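Local coordinates for protein purine nucleoside phosphorylase (Schistosoma mansoni, PDB 5KO5) that probably catalyses the reversible phosphorolysis of purine nucleosides such as inosine and guanosine, releasing the free base and ribose 1-phosphate, at residues T201-D206 and V255-E260. Numbering follows the deposited sequence.
Sequences TYESPD and VSINHE. With CYT (6-aminopyrimidin-2(1H)-one), chain B.
Glu203 OE2 is gripped twice, by cytosine N4 at 2.8 Å and by the hydroxyl of Ser247, and Ile257 CD1 also lies 3.8 Å from Glu203 OE2. The other carboxylate oxygen of Glu203, OE1, takes the N3 hydrogen of the base, also at 2.8 Å and nearly straight (171°), so the carboxylate holds the pyrimidine by two adjacent N-H groups. This is the base pocket of the phosphorylase superfamily fold, lined here by Tyr202 and Glu203, from the loop that runs into helix 205-213, and by Ile257, from the loop that leads into helix 259-283. Glu203 reaches the base because CG sits between its backbone N and carbonyl carbon (chi1 61°) and the chain then bends at chi2 (-88°).

Beside the acid, the Tyr202 ring carries the apolar half of the contact. Ile257 CG2 sits over the centre of one face, 3.6 Å from the ring centroid, in a CH-pi contact. Ile257 CG2 also lies 3.7 Å from cytosine N4 and so touches both ligand and tyrosine, while the base meets the Tyr202 ring at its edge. Asn245 OD1 is also hydrogen-bonded to the base. Tyr202 also packs on Val262, and a second subunit takes part from the side of His259, whose ring meets Phe161 of that neighbouring chain.

Asn258 is the N-cap of helix 259-283: its OD1 accepts from Lys261 N and, weakly, from Glu260 N, and its ND2 donates to Glu260 OE2 from above the carboxylate plane. At the far end of the tyrosine, the hydroxyl lies against the start of this helix, at the edge of the His259 ring, where one water joins Tyr202 OH, at 2.8 Å, to His259 ND1, at 3.1 Å.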
ATOM      1  N   THR A 201      -0.287   6.944  12.163  1.00 10.21           N
ATOM      2  CA  THR A 201      -1.085   8.163  12.255  1.00 11.41           C
ATOM      3  C   THR A 201      -2.557   7.787  12.247  1.00 11.17           C
ATOM      4  O   THR A 201      -2.985   6.903  11.496  1.00 11.55           O
ATOM      5  CB  THR A 201      -0.815   9.123  11.087  1.00 11.73           C
ATOM      6  OG1 THR A 201      -1.015   8.450   9.839  1.00 10.98           O
ATOM      7  CG2 THR A 201       0.610   9.686  11.132  1.00 12.98           C
ATOM      8  N   TYR A 202      -3.342   8.448  13.096  1.00 11.98           N
ATOM      9  CA  TYR A 202      -4.782   8.266  13.016  1.00 11.61           C
ATOM     10  C   TYR A 202      -5.270   8.631  11.622  1.00 12.32           C
ATOM     11  O   TYR A 202      -4.642   9.416  10.901  1.00 13.61           O
ATOM     12  CB  TYR A 202      -5.488   9.126  14.072  1.00 11.90           C
ATOM     13  CG  TYR A 202      -5.330   8.583  15.467  1.00 10.92           C
ATOM     14  CD1 TYR A 202      -5.860   7.343  15.796  1.00 15.02           C
ATOM     15  CD2 TYR A 202      -4.649   9.289  16.452  1.00 13.08           C
ATOM     16  CE1 TYR A 202      -5.724   6.824  17.072  1.00 15.51           C
ATOM     17  CE2 TYR A 202      -4.507   8.774  17.740  1.00 15.02           C
ATOM     18  CZ  TYR A 202      -5.039   7.541  18.034  1.00 15.65           C
ATOM     19  OH  TYR A 202      -4.900   7.014  19.303  1.00 18.11           O
ATOM     20  N   GLU A 203      -6.387   8.037  11.245  1.00 11.95           N
ATOM     21  CA  GLU A 203      -7.052   8.402  10.006  1.00 11.99           C
ATOM     22  C   GLU A 203      -7.215   9.917   9.926  1.00 12.36           C
ATOM     23  O   GLU A 203      -7.645  10.564  10.888  1.00 12.74           O
ATOM     24  CB  GLU A 203      -8.413   7.690   9.956  1.00 12.14           C
ATOM     25  CG  GLU A 203      -9.424   8.033  11.086  1.00 12.81           C
ATOM     26  CD  GLU A 203      -9.325   7.194  12.369  1.00 15.06           C
ATOM     27  OE1 GLU A 203      -8.294   6.534  12.641  1.00 12.64           O
ATOM     28  OE2 GLU A 203     -10.319   7.228  13.144  1.00 15.67           O
ATOM     29  N   SER A 204      -6.813  10.496   8.793  1.00 13.06           N
ATOM     30  CA  SER A 204      -6.996  11.927   8.615  1.00 13.22           C
ATOM     31  C   SER A 204      -8.472  12.214   8.353  1.00 15.21           C
ATOM     32  O   SER A 204      -9.216  11.320   7.933  1.00 14.19           O
ATOM     33  CB  SER A 204      -6.155  12.420   7.442  1.00 13.90           C
ATOM     34  OG  SER A 204      -6.750  12.061   6.201  1.00 13.94           O
ATOM     35  N   PRO A 205      -8.923  13.451   8.594  1.00 15.09           N
ATOM     36  CA  PRO A 205     -10.337  13.764   8.325  1.00 15.72           C
ATOM     37  C   PRO A 205     -10.765  13.399   6.915  1.00 14.39           C
ATOM     38  O   PRO A 205     -11.881  12.908   6.705  1.00 16.92           O
ATOM     39  CB  PRO A 205     -10.427  15.274   8.594  1.00 17.76           C
ATOM     40  CG  PRO A 205      -9.372  15.526   9.632  1.00 15.90           C
ATOM     41  CD  PRO A 205      -8.243  14.540   9.323  1.00 17.43           C
ATOM     42  N   ASP A 206      -9.895  13.616   5.931  1.00 14.62           N
ATOM     43  CA  ASP A 206     -10.276  13.296   4.564  1.00 13.80           C
ATOM     44  C   ASP A 206     -10.186  11.812   4.262  1.00 13.93           C
ATOM     45  O   ASP A 206     -10.958  11.316   3.432  1.00 15.16           O
ATOM     46  CB  ASP A 206      -9.470  14.151   3.597  1.00 13.54           C
ATOM     47  CG  ASP A 206      -9.779  15.603   3.783  1.00 16.87           C
ATOM     48  OD1 ASP A 206     -10.918  15.987   3.456  1.00 18.96           O
ATOM     49  OD2 ASP A 206      -8.915  16.345   4.294  1.00 19.01           O
ATOM     50  N   VAL A 255     -12.603  18.348  16.121  1.00 22.01           N
ATOM     51  CA  VAL A 255     -12.203  17.715  17.375  1.00 22.92           C
ATOM     52  C   VAL A 255     -11.097  16.708  17.086  1.00 23.04           C
ATOM     53  O   VAL A 255     -11.215  15.884  16.167  1.00 20.15           O
ATOM     54  CB  VAL A 255     -13.398  17.042  18.075  1.00 21.56           C
ATOM     55  CG1 VAL A 255     -12.929  16.142  19.217  1.00 22.33           C
ATOM     56  CG2 VAL A 255     -14.367  18.095  18.591  1.00 22.24           C
ATOM     57  N   SER A 256     -10.042  16.750  17.893  1.00 26.80           N
ATOM     58  CA  SER A 256      -8.874  15.911  17.668  1.00 24.77           C
ATOM     59  C   SER A 256      -9.121  14.481  18.131  1.00 27.69           C
ATOM     60  O   SER A 256      -9.955  14.217  19.000  1.00 23.99           O
ATOM     61  CB  SER A 256      -7.691  16.466  18.453  1.00 32.50           C
ATOM     62  OG  SER A 256      -7.957  16.408  19.846  1.00 37.93           O
ATOM     63  N   ILE A 257      -8.373  13.560  17.539  1.00 21.48           N
ATOM     64  CA  ILE A 257      -8.300  12.167  17.975  1.00 20.91           C
ATOM     65  C   ILE A 257      -7.024  12.013  18.789  1.00 26.32           C
ATOM     66  O   ILE A 257      -5.979  12.561  18.419  1.00 25.49           O
ATOM     67  CB  ILE A 257      -8.273  11.228  16.754  1.00 19.93           C
ATOM     68  CG1 ILE A 257      -9.439  11.527  15.794  1.00 22.62           C
ATOM     69  CG2 ILE A 257      -8.282   9.770  17.203  1.00 19.83           C
ATOM     70  CD1 ILE A 257      -9.412  10.688  14.514  1.00 23.69           C
ATOM     71  N   ASN A 258      -7.088  11.268  19.891  1.00 21.87           N
ATOM     72  CA  ASN A 258      -5.981  11.274  20.834  1.00 24.42           C
ATOM     73  C   ASN A 258      -5.916   9.941  21.576  1.00 26.68           C
ATOM     74  O   ASN A 258      -6.946   9.424  22.014  1.00 20.12           O
ATOM     75  CB  ASN A 258      -6.193  12.458  21.791  1.00 31.74           C
ATOM     76  CG  ASN A 258      -5.219  12.475  22.927  1.00 49.56           C
ATOM     77  OD1 ASN A 258      -5.476  11.893  23.973  1.00 49.07           O
ATOM     78  ND2 ASN A 258      -4.098  13.161  22.742  1.00 62.88           N
ATOM     79  N   HIS A 259      -4.703   9.387  21.717  1.00 21.23           N
ATOM     80  CA  HIS A 259      -4.573   8.067  22.339  1.00 21.01           C
ATOM     81  C   HIS A 259      -5.016   8.080  23.802  1.00 20.22           C
ATOM     82  O   HIS A 259      -5.532   7.072  24.302  1.00 19.53           O
ATOM     83  CB  HIS A 259      -3.141   7.518  22.189  1.00 23.20           C
ATOM     84  CG  HIS A 259      -3.005   6.079  22.589  1.00 23.73           C
ATOM     85  ND1 HIS A 259      -3.713   5.067  21.978  1.00 27.88           N
ATOM     86  CD2 HIS A 259      -2.256   5.485  23.549  1.00 29.78           C
ATOM     87  CE1 HIS A 259      -3.404   3.912  22.539  1.00 32.18           C
ATOM     88  NE2 HIS A 259      -2.521   4.138  23.495  1.00 32.75           N
ATOM     89  N   GLU A 260      -4.802   9.194  24.510  1.00 20.69           N
ATOM     90  CA  GLU A 260      -5.277   9.282  25.891  1.00 20.59           C
ATOM     91  C   GLU A 260      -6.800   9.230  25.948  1.00 19.27           C
ATOM     92  O   GLU A 260      -7.375   8.577  26.832  1.00 19.06           O
ATOM     93  CB  GLU A 260      -4.744  10.547  26.577  1.00 21.92           C
ATOM     94  CG  GLU A 260      -3.229  10.631  26.706  1.00 40.49           C
ATOM     95  CD  GLU A 260      -2.558  11.190  25.459  1.00 58.10           C
ATOM     96  OE1 GLU A 260      -2.147  10.390  24.594  1.00 60.63           O
ATOM     97  OE2 GLU A 260      -2.450  12.430  25.342  1.00 65.51           O
TER
HETATM   98  N3  CYT B 301      -8.478   5.175  15.122  1.00 13.97           N
HETATM   99  C4  CYT B 301      -9.207   5.686  16.115  1.00 12.98           C
HETATM  100  N1  CYT B 301      -7.715   3.475  16.597  1.00 18.03           N
HETATM  101  C2  CYT B 301      -7.710   4.076  15.333  1.00 14.17           C
HETATM  102  O2  CYT B 301      -6.994   3.613  14.438  1.00 13.76           O
HETATM  103  N4  CYT B 301      -9.934   6.777  15.849  1.00 16.54           N
HETATM  104  C5  CYT B 301      -9.234   5.081  17.409  1.00 17.36           C
HETATM  105  C6  CYT B 301      -8.475   3.993  17.602  1.00 18.76           C
HETATM  106  O   HOH W   1      -5.333   4.223  19.451  1.00 22.27           O